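Local coordinates for Lmo2184 protein (PDB 5JOQ) that is a substrate-binding protein of an ABC transporter, probably a membrane-anchored lipoprotein that binds heme for iron uptake, at residues A[157-167]-A[280-288]. Sequence-based numbering, arbitrary orientation. Where two conformers were deposited one is given.
Sequences VKSNVAKKKKP and LKEMEKMLY
Val157 starts the contact by packing on Leu280, its CB 3.7 Å from Leu280 CD2. With CG1 anti to the backbone N (chi1 177°), that methyl is carried between Leu280 CG and the carboxylate of Glu284. One turn on, Asn160 crosses Glu284 at about a right angle; ND2 gives OE1 a straight but weak hydrogen bond of 3.4 Å, amide and carboxylate planes 49° apart, while Asn160 OD1 is taken by Gln156. Val161 CG1 touches both Glu284 CG and the Tyr288 ring, 3.7 Å from Tyr288 CE2. A type I turn from Val161 to Lys164 carries the chain round the tyrosine. Lys164 lies over one ring face, its CD making a CH-pi contact 3.8 Å from the centroid of the Tyr288 ring, and Leu287 CB backs the other face. Lys165 O comes to the edge of the ring in its plane, 3.5 Å from Tyr288 CE1. Lys166 CD passes close to Tyr288 OH, near the ring plane, and its chain bends at chi2 (-52°) and chi4 to bring NZ back to the turn, in a 2.8 Å hydrogen bond to Lys164 O, with weak hydrogen bonds to Val161 O and Ala162 O. Pro167 finishes the walk, CD against Tyr288 CE1 and CG 4.2 Å from Leu287 CB, where the chain enters strand 168-173. Apolar and aromatic packing thus joins the family's lobe-linking helix 140-161 and its exit loop to helix 276-288; Lys164, Lys165 O and the hydroxyl's bond to Ala195 O, just after helix 187-194, fix the ring, while the single weak amide-carboxylate bond adds little.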
loop_
_atom_site.group_PDB
_atom_site.type_symbol
_atom_site.label_atom_id
_atom_site.label_comp_id
_atom_site.label_asym_id
_atom_site.label_seq_id
_atom_site.Cartn_x
_atom_site.Cartn_y
_atom_site.Cartn_z
ATOM N N VAL A 157 13.745 -15.656 -26.409
ATOM C CA VAL A 157 12.729 -14.619 -26.637
ATOM C C VAL A 157 13.107 -13.781 -27.846
ATOM O O VAL A 157 12.294 -13.551 -28.743
ATOM C CB VAL A 157 12.551 -13.749 -25.379
ATOM C CG1 VAL A 157 11.529 -12.595 -25.664
ATOM C CG2 VAL A 157 12.050 -14.636 -24.248
ATOM N N LYS A 158 14.367 -13.357 -27.919
ATOM C CA LYS A 158 14.798 -12.555 -29.062
ATOM C C LYS A 158 14.530 -13.280 -30.374
ATOM O O LYS A 158 14.009 -12.694 -31.327
ATOM C CB LYS A 158 16.290 -12.223 -28.925
ATOM C CG LYS A 158 16.614 -11.102 -27.931
ATOM C CD LYS A 158 18.124 -11.012 -27.636
ATOM C CE LYS A 158 18.768 -9.637 -27.843
ATOM N NZ LYS A 158 20.227 -9.650 -27.306
ATOM N N SER A 159 14.870 -14.561 -30.440
ATOM C CA SER A 159 14.644 -15.346 -31.628
ATOM C C SER A 159 13.145 -15.445 -31.959
ATOM O O SER A 159 12.744 -15.298 -33.079
ATOM C CB SER A 159 15.235 -16.742 -31.436
ATOM O OG SER A 159 14.882 -17.582 -32.494
ATOM N N ASN A 160 12.332 -15.653 -30.942
ATOM C CA ASN A 160 10.898 -15.784 -31.094
ATOM C C ASN A 160 10.255 -14.551 -31.711
ATOM O O ASN A 160 9.386 -14.669 -32.524
ATOM C CB ASN A 160 10.234 -15.927 -29.726
ATOM C CG ASN A 160 10.348 -17.305 -29.125
ATOM O OD1 ASN A 160 10.767 -18.251 -29.758
ATOM N ND2 ASN A 160 9.953 -17.408 -27.871
ATOM N N VAL A 161 10.675 -13.368 -31.298
ATOM C CA VAL A 161 10.078 -12.137 -31.792
ATOM C C VAL A 161 10.747 -11.453 -32.973
ATOM O O VAL A 161 10.249 -10.488 -33.494
ATOM C CB VAL A 161 10.048 -11.099 -30.656
ATOM C CG1 VAL A 161 9.401 -11.679 -29.423
ATOM C CG2 VAL A 161 11.448 -10.628 -30.333
ATOM N N ALA A 162 11.868 -11.986 -33.418
ATOM C CA ALA A 162 12.638 -11.316 -34.442
ATOM C C ALA A 162 11.900 -10.990 -35.722
ATOM O O ALA A 162 12.122 -9.955 -36.280
ATOM C CB ALA A 162 13.889 -12.104 -34.764
ATOM N N LYS A 163 11.049 -11.868 -36.190
ATOM C CA LYS A 163 10.347 -11.602 -37.443
ATOM C C LYS A 163 8.919 -11.106 -37.243
ATOM O O LYS A 163 8.180 -10.971 -38.226
ATOM C CB LYS A 163 10.338 -12.858 -38.333
ATOM C CG LYS A 163 11.754 -13.283 -38.770
ATOM C CD LYS A 163 11.771 -14.632 -39.495
ATOM C CE LYS A 163 13.215 -15.068 -39.782
ATOM N NZ LYS A 163 13.334 -16.358 -40.542
ATOM N N LYS A 164 8.502 -10.857 -36.011
ATOM C CA LYS A 164 7.166 -10.337 -35.773
ATOM C C LYS A 164 7.098 -8.841 -36.056
ATOM O O LYS A 164 8.087 -8.111 -35.926
ATOM C CB LYS A 164 6.730 -10.610 -34.335
ATOM C CG LYS A 164 6.571 -12.108 -34.015
ATOM C CD LYS A 164 6.262 -12.256 -32.527
ATOM C CE LYS A 164 5.269 -13.386 -32.283
ATOM N NZ LYS A 164 5.804 -14.707 -32.624
ATOM N N LYS A 165 5.911 -8.380 -36.453
ATOM C CA LYS A 165 5.674 -6.949 -36.523
ATOM C C LYS A 165 5.625 -6.394 -35.111
ATOM O O LYS A 165 5.016 -6.990 -34.219
ATOM C CB LYS A 165 4.367 -6.645 -37.264
ATOM C CG LYS A 165 4.489 -6.852 -38.757
ATOM C CD LYS A 165 3.310 -6.240 -39.505
ATOM C CE LYS A 165 3.494 -6.345 -41.021
ATOM N NZ LYS A 165 2.413 -5.630 -41.778
ATOM N N LYS A 166 6.283 -5.231 -34.903
ATOM C CA LYS A 166 6.534 -4.766 -33.540
ATOM C C LYS A 166 5.535 -3.695 -33.149
ATOM O O LYS A 166 5.330 -2.748 -33.919
ATOM C CB LYS A 166 7.949 -4.209 -33.427
ATOM C CG LYS A 166 9.045 -5.263 -33.815
ATOM C CD LYS A 166 8.862 -6.596 -33.051
ATOM C CE LYS A 166 10.130 -7.477 -33.156
ATOM N NZ LYS A 166 10.489 -7.861 -34.577
ATOM N N PRO A 167 4.949 -3.788 -31.970
ATOM C CA PRO A 167 4.045 -2.730 -31.519
ATOM C C PRO A 167 4.800 -1.566 -30.869
ATOM O O PRO A 167 5.875 -1.778 -30.362
ATOM C CB PRO A 167 3.244 -3.422 -30.435
ATOM C CG PRO A 167 4.221 -4.351 -29.826
ATOM C CD PRO A 167 5.107 -4.817 -30.934
ATOM N N LEU A 280 10.438 -11.589 -18.958
ATOM C CA LEU A 280 10.538 -11.408 -20.403
ATOM C C LEU A 280 9.512 -12.264 -21.145
ATOM O O LEU A 280 8.965 -11.842 -22.172
ATOM C CB LEU A 280 11.960 -11.739 -20.865
ATOM C CG LEU A 280 12.334 -11.308 -22.271
ATOM C CD1 LEU A 280 12.147 -9.806 -22.441
ATOM C CD2 LEU A 280 13.792 -11.737 -22.585
ATOM N N LYS A 281 9.240 -13.473 -20.655
ATOM C CA LYS A 281 8.255 -14.330 -21.312
ATOM C C LYS A 281 6.843 -13.777 -21.150
ATOM O O LYS A 281 6.001 -13.903 -22.056
ATOM C CB LYS A 281 8.319 -15.734 -20.727
ATOM C CG LYS A 281 9.580 -16.510 -21.061
ATOM C CD LYS A 281 9.646 -17.879 -20.331
ATOM C CE LYS A 281 11.102 -18.402 -20.273
ATOM N NZ LYS A 281 11.426 -19.212 -19.045
ATOM N N GLU A 282 6.538 -13.241 -19.966
ATOM C CA GLU A 282 5.244 -12.595 -19.765
ATOM C C GLU A 282 5.133 -11.339 -20.638
ATOM O O GLU A 282 4.069 -11.060 -21.211
ATOM C CB GLU A 282 5.069 -12.290 -18.273
ATOM C CG GLU A 282 3.670 -12.030 -17.830
ATOM C CD GLU A 282 2.737 -13.169 -18.218
ATOM O OE1 GLU A 282 3.105 -14.375 -18.077
ATOM O OE2 GLU A 282 1.654 -12.831 -18.724
ATOM N N MET A 283 6.244 -10.610 -20.811
ATOM C CA MET A 283 6.234 -9.437 -21.682
ATOM C C MET A 283 5.905 -9.827 -23.109
ATOM O O MET A 283 5.112 -9.157 -23.781
ATOM C CB MET A 283 7.588 -8.715 -21.616
ATOM C CG MET A 283 7.628 -7.430 -22.434
ATOM S SD MET A 283 6.548 -6.136 -21.821
ATOM C CE MET A 283 7.282 -5.740 -20.206
ATOM N N GLU A 284 6.487 -10.927 -23.584
ATOM C CA GLU A 284 6.223 -11.378 -24.944
ATOM C C GLU A 284 4.745 -11.707 -25.130
ATOM O O GLU A 284 4.167 -11.410 -26.180
ATOM C CB GLU A 284 7.118 -12.581 -25.276
ATOM C CG GLU A 284 6.992 -13.030 -26.696
ATOM C CD GLU A 284 7.715 -14.350 -26.986
ATOM O OE1 GLU A 284 8.534 -14.826 -26.148
ATOM O OE2 GLU A 284 7.434 -14.908 -28.072
ATOM N N LYS A 285 4.100 -12.282 -24.103
ATOM C CA LYS A 285 2.671 -12.591 -24.199
ATOM C C LYS A 285 1.834 -11.329 -24.335
ATOM O O LYS A 285 0.906 -11.275 -25.157
ATOM C CB LYS A 285 2.210 -13.380 -22.975
ATOM C CG LYS A 285 2.704 -14.817 -22.937
ATOM C CD LYS A 285 2.180 -15.560 -21.715
ATOM C CE LYS A 285 2.975 -16.842 -21.495
ATOM N NZ LYS A 285 2.895 -17.307 -20.081
ATOM N N MET A 286 2.154 -10.306 -23.545
ATOM C CA MET A 286 1.393 -9.058 -23.589
ATOM C C MET A 286 1.579 -8.319 -24.904
ATOM O O MET A 286 0.633 -7.714 -25.414
ATOM C CB MET A 286 1.824 -8.161 -22.433
ATOM C CG MET A 286 1.189 -8.548 -21.108
ATOM S SD MET A 286 1.752 -7.488 -19.762
ATOM C CE MET A 286 3.436 -7.985 -19.587
ATOM N N LEU A 287 2.805 -8.306 -25.442
ATOM C CA LEU A 287 3.072 -7.509 -26.635
ATOM C C LEU A 287 2.469 -8.127 -27.886
ATOM O O LEU A 287 2.139 -7.402 -28.825
ATOM C CB LEU A 287 4.583 -7.329 -26.830
ATOM C CG LEU A 287 5.291 -6.507 -25.750
ATOM C CD1 LEU A 287 6.751 -6.184 -26.212
ATOM C CD2 LEU A 287 4.476 -5.260 -25.439
ATOM N N TYR A 288 2.344 -9.454 -27.940
ATOM C CA TYR A 288 1.898 -10.124 -29.166
ATOM C C TYR A 288 0.642 -10.970 -29.022
ATOM O O TYR A 288 -0.025 -11.205 -30.034
ATOM C CB TYR A 288 3.016 -11.013 -29.740
ATOM C CG TYR A 288 4.287 -10.221 -29.929
ATOM C CD1 TYR A 288 4.459 -9.403 -31.044
ATOM C CD2 TYR A 288 5.295 -10.263 -28.972
ATOM C CE1 TYR A 288 5.605 -8.632 -31.207
ATOM C CE2 TYR A 288 6.442 -9.485 -29.106
ATOM C CZ TYR A 288 6.597 -8.680 -30.234
ATOM O OH TYR A 288 7.732 -7.890 -30.363
#